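Local coordinates for malonyl CoA-acyl carrier protein transacylase (Staphylococcus aureus, PDB 3IM9) that catalyses transfer of the malonyl group from malonyl-CoA to holo-acyl carrier protein, a step of fatty acid biosynthesis, at residues 102-106 with 107-111; 180-183 with 184-188. All blocks are in the same frame, centred on the assembly; numbering follows the deposited sequence.

Both contacts are local, each made within one continuous piece of chain, and they lie on opposite sides of the chain's centre, with their own centres 38 Å apart and nearest atoms about 25 Å apart. Contact 1 closes the helix 99-106 that follows Ser97, the probable nucleophile, and the side chains of Ser103 and Ser97 are about 11 Å apart. A calcium ion, held at a site that includes Tyr101 and Arg122, is about 8 Å from the side chain of Leu104. Contact 2 makes up most of helix 179-188 of the small subdomain, where the side chain of Ile182 is about 11 Å from that of His207, the other likely catalytic residue. Neither contact includes Ser97 or His207.

Contact 1 (102-106 with 107-111); sequences SSLVA and ADVLS
The carbonyl oxygen of Val105 takes the N-H of Asp108, with N and O 3.1 Å apart, and also meets water 1. The amide comes from above the carbonyl plane, 69° out of it, consistent with a chain that is already leaving helix 99-106. This is the 5-to-2 bond of a Schellman motif: Asp108 takes a left-handed backbone conformation, and Val109 N reaches back to Leu104 O at 2.9 Å in a strongly bent, weak 6-to-1 bond. Leu110 N gives Leu104 O a second weak bond, while Ala107 N keeps the last regular helical bond, to Ser103 O. Aspartate is one of the non-glycine residues that tolerate the left-handed turn. With its CG beside the backbone N (chi1 -79°), its carboxylate swings back to the helix end, where water 1 lies 2.8 Å from Asp108 OD1 and water 2 links Asp108 OD2, weakly, to Ala106 O.

The hydrophobic pair expected of the motif is Leu104 with Val109, whose CB atoms meet at 3.9 Å as the side chains cross obliquely. Leu104 and Leu110 lie side by side, CD1 to CD1, and Trp227 packs on all three residues. Small, polar Ser111 suits the next helix start, its OG capping Asp114 N. Val105 CA makes an almost straight CA-H contact with Leu110 O, 3.4 Å away.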
loop_
_atom_site.group_PDB
_atom_site.type_symbol
_atom_site.label_atom_id
_atom_site.label_comp_id
_atom_site.label_asym_id
_atom_site.label_seq_id
_atom_site.Cartn_x
_atom_site.Cartn_y
_atom_site.Cartn_z
ATOM N N SER A 102 -7.359 0.628 1.944
ATOM C CA SER A 102 -7.693 0.671 3.335
ATOM C C SER A 102 -7.956 2.120 3.749
ATOM O O SER A 102 -8.844 2.359 4.562
ATOM C CB SER A 102 -6.526 0.091 4.125
ATOM O OG SER A 102 -6.374 -1.297 3.747
ATOM N N SER A 103 -7.188 3.057 3.206
ATOM C CA SER A 103 -7.461 4.502 3.497
ATOM C C SER A 103 -8.865 4.846 2.982
ATOM O O SER A 103 -9.560 5.683 3.644
ATOM C CB SER A 103 -6.376 5.353 2.802
ATOM O OG SER A 103 -5.156 5.298 3.465
ATOM N N LEU A 104 -9.265 4.335 1.815
ATOM C CA LEU A 104 -10.593 4.662 1.193
ATOM C C LEU A 104 -11.669 4.113 2.078
ATOM O O LEU A 104 -12.744 4.775 2.274
ATOM C CB LEU A 104 -10.757 4.091 -0.232
ATOM C CG LEU A 104 -9.693 4.600 -1.209
ATOM C CD1 LEU A 104 -10.132 4.202 -2.662
ATOM C CD2 LEU A 104 -9.466 6.146 -1.152
ATOM N N VAL A 105 -11.492 2.927 2.669
ATOM C CA VAL A 105 -12.519 2.414 3.603
ATOM C C VAL A 105 -12.497 3.298 4.853
ATOM O O VAL A 105 -13.600 3.663 5.369
ATOM C CB VAL A 105 -12.135 0.942 3.959
ATOM C CG1 VAL A 105 -12.996 0.387 5.135
ATOM C CG2 VAL A 105 -12.335 0.058 2.728
ATOM N N ALA A 106 -11.329 3.673 5.378
ATOM C CA ALA A 106 -11.203 4.456 6.625
ATOM C C ALA A 106 -11.947 5.833 6.461
ATOM O O ALA A 106 -12.635 6.308 7.416
ATOM C CB ALA A 106 -9.725 4.704 6.994
ATOM N N ALA A 107 -11.839 6.409 5.260
ATOM C CA ALA A 107 -12.367 7.781 4.980
ATOM C C ALA A 107 -13.768 7.663 4.393
ATOM O O ALA A 107 -14.319 8.709 3.983
ATOM C CB ALA A 107 -11.427 8.465 3.975
ATOM N N ASP A 108 -14.371 6.485 4.348
ATOM C CA ASP A 108 -15.733 6.303 3.841
ATOM C C ASP A 108 -15.926 6.681 2.392
ATOM O O ASP A 108 -17.066 6.878 1.911
ATOM C CB ASP A 108 -16.703 7.129 4.741
ATOM C CG ASP A 108 -17.004 6.383 6.049
ATOM O OD1 ASP A 108 -16.702 5.125 6.112
ATOM O OD2 ASP A 108 -17.468 7.031 7.038
ATOM N N VAL A 109 -14.820 6.644 1.633
ATOM C CA VAL A 109 -14.947 6.653 0.169
ATOM C C VAL A 109 -15.630 5.429 -0.364
ATOM O O VAL A 109 -16.367 5.451 -1.338
ATOM C CB VAL A 109 -13.528 6.889 -0.465
ATOM C CG1 VAL A 109 -13.660 6.733 -1.960
ATOM C CG2 VAL A 109 -12.951 8.208 -0.020
ATOM N N LEU A 110 -15.257 4.274 0.179
ATOM C CA LEU A 110 -15.784 3.009 -0.221
ATOM C C LEU A 110 -16.212 2.268 1.064
ATOM O O LEU A 110 -15.539 2.409 2.078
ATOM C CB LEU A 110 -14.729 2.103 -0.884
ATOM C CG LEU A 110 -14.281 2.567 -2.274
ATOM C CD1 LEU A 110 -13.073 1.613 -2.676
ATOM C CD2 LEU A 110 -15.389 2.489 -3.374
ATOM N N SER A 111 -17.268 1.479 0.945
ATOM C CA SER A 111 -17.610 0.564 2.047
ATOM C C SER A 111 -16.595 -0.626 2.033
ATOM O O SER A 111 -15.991 -0.927 0.931
ATOM C CB SER A 111 -19.033 -0.014 1.904
ATOM O OG SER A 111 -19.150 -0.895 0.776
HETATM O O HOH W 1 -16.157 2.693 4.825
HETATM O O HOH W 2 -14.646 8.062 7.852
#

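Contact 2 (180-183 with 184-188); sequences ALID and ELVEK
Glu184 N bonds to Ala180 O at 3.1 Å, the longest of four regular alpha-helical main-chain hydrogen bonds, each spanning four residues, that join 180-183 to 184-188. Leu185 N to Leu181 O follows at 3.0 Å. Val186 N lies in the carbonyl plane of Ile182 and meets its O at 2.9 Å, nearly straight (167° at the hydrogen), and Glu187 N closes the set on Asp183 O.

Side chains also pack against these carbonyls. Val186 brings CG2, the branch beside its backbone N, to 3.3 Å from Ile182 O. Glu187 likewise folds CG over Asp183 O at 3.2 Å, and its extended chain runs on alongside that oxygen.

Apolar contact is slight along the helix itself: Ile182 CG2 and Val186 CG2 are 4.4 Å apart. Separately, a methyl lies beside a carboxylate: extended Glu184, with CG anti to the backbone N (chi1 -177°), lays OE1 3.6 Å from Leu181 CD2.

Among the charges, Asp183 OD2 forms a salt bridge with Lys179 one turn earlier, which would offset any repulsion from Glu187, whose OE1 is 6.3 Å from that OD2. Acidic Asp183, Glu184 and Glu187 suit the more open side, where water can solvate carboxylates.

Helix 179-188 is thus amphipathic, and belongs to the ferredoxin-like small subdomain. Its branched apolar residues fill the sheet-facing side without polar groups to satisfy: Leu181, Ile182 and Leu185 meet Ile162 of strand 162-169, Ile182 and Leu185 also reach strand 135-141, and Leu185 and Val186 rest on Val197 of strand 196-199.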
loop_
_atom_site.group_PDB
_atom_site.type_symbol
_atom_site.label_atom_id
_atom_site.label_comp_id
_atom_site.label_asym_id
_atom_site.label_seq_id
_atom_site.Cartn_x
_atom_site.Cartn_y
_atom_site.Cartn_z
ATOM N N ALA A 180 13.998 -8.756 -18.264
ATOM C CA ALA A 180 15.391 -8.781 -18.729
ATOM C C ALA A 180 16.198 -7.626 -18.156
ATOM O O ALA A 180 17.369 -7.795 -17.803
ATOM C CB ALA A 180 15.516 -8.712 -20.296
ATOM N N LEU A 181 15.571 -6.460 -18.055
ATOM C CA LEU A 181 16.285 -5.282 -17.515
ATOM C C LEU A 181 16.341 -5.320 -16.001
ATOM O O LEU A 181 17.385 -4.948 -15.403
ATOM C CB LEU A 181 15.605 -3.941 -17.892
ATOM C CG LEU A 181 15.662 -3.701 -19.429
ATOM C CD1 LEU A 181 15.021 -2.358 -19.740
ATOM C CD2 LEU A 181 17.095 -3.819 -20.045
ATOM N N ILE A 182 15.302 -5.838 -15.340
ATOM C CA ILE A 182 15.379 -6.028 -13.881
ATOM C C ILE A 182 16.541 -6.961 -13.540
ATOM O O ILE A 182 17.346 -6.678 -12.636
ATOM C CB ILE A 182 14.040 -6.672 -13.376
ATOM C CG1 ILE A 182 12.911 -5.675 -13.538
ATOM C CG2 ILE A 182 14.225 -7.145 -11.938
ATOM C CD1 ILE A 182 13.003 -4.405 -12.534
ATOM N N ASP A 183 16.707 -8.029 -14.348
ATOM C CA ASP A 183 17.740 -9.011 -14.021
ATOM C C ASP A 183 19.117 -8.413 -14.329
ATOM O O ASP A 183 20.086 -8.734 -13.617
ATOM C CB ASP A 183 17.456 -10.278 -14.822
ATOM C CG ASP A 183 16.296 -11.101 -14.230
ATOM O OD1 ASP A 183 15.858 -10.808 -13.090
ATOM O OD2 ASP A 183 15.866 -11.976 -15.014
ATOM N N GLU A 184 19.222 -7.567 -15.345
ATOM C CA GLU A 184 20.531 -6.912 -15.624
ATOM C C GLU A 184 20.882 -6.021 -14.443
ATOM O O GLU A 184 22.054 -5.977 -14.049
ATOM C CB GLU A 184 20.416 -6.115 -16.914
ATOM C CG GLU A 184 21.722 -5.477 -17.323
ATOM C CD GLU A 184 21.614 -4.761 -18.692
ATOM O OE1 GLU A 184 20.510 -4.755 -19.287
ATOM O OE2 GLU A 184 22.647 -4.183 -19.122
ATOM N N LEU A 185 19.914 -5.294 -13.898
ATOM C CA LEU A 185 20.175 -4.459 -12.708
ATOM C C LEU A 185 20.589 -5.296 -11.499
ATOM O O LEU A 185 21.462 -4.896 -10.718
ATOM C CB LEU A 185 18.966 -3.603 -12.424
ATOM C CG LEU A 185 19.181 -2.645 -11.280
ATOM C CD1 LEU A 185 20.373 -1.732 -11.509
ATOM C CD2 LEU A 185 17.876 -1.818 -11.036
ATOM N N VAL A 186 19.865 -6.390 -11.262
ATOM C CA VAL A 186 20.217 -7.327 -10.182
ATOM C C VAL A 186 21.724 -7.738 -10.365
ATOM O O VAL A 186 22.470 -7.739 -9.361
ATOM C CB VAL A 186 19.284 -8.563 -10.171
ATOM C CG1 VAL A 186 19.874 -9.600 -9.144
ATOM C CG2 VAL A 186 17.902 -8.103 -9.733
ATOM N N GLU A 187 22.081 -8.098 -11.582
ATOM C CA GLU A 187 23.467 -8.625 -11.819
ATOM C C GLU A 187 24.490 -7.529 -11.636
ATOM O O GLU A 187 25.518 -7.811 -10.989
ATOM C CB GLU A 187 23.596 -9.137 -13.241
ATOM C CG GLU A 187 22.806 -10.410 -13.417
ATOM C CD GLU A 187 22.709 -10.824 -14.886
ATOM O OE1 GLU A 187 22.162 -11.928 -15.097
ATOM O OE2 GLU A 187 23.153 -10.068 -15.804
ATOM N N LYS A 188 24.220 -6.335 -12.165
ATOM C CA LYS A 188 25.201 -5.246 -12.132
ATOM C C LYS A 188 25.085 -4.327 -10.963
ATOM O O LYS A 188 25.947 -3.422 -10.798
ATOM C CB LYS A 188 25.079 -4.348 -13.408
ATOM C CG LYS A 188 25.294 -5.206 -14.582
ATOM C CD LYS A 188 25.246 -4.313 -15.846
ATOM C CE LYS A 188 26.391 -3.315 -15.877
ATOM N NZ LYS A 188 26.712 -2.853 -17.302
#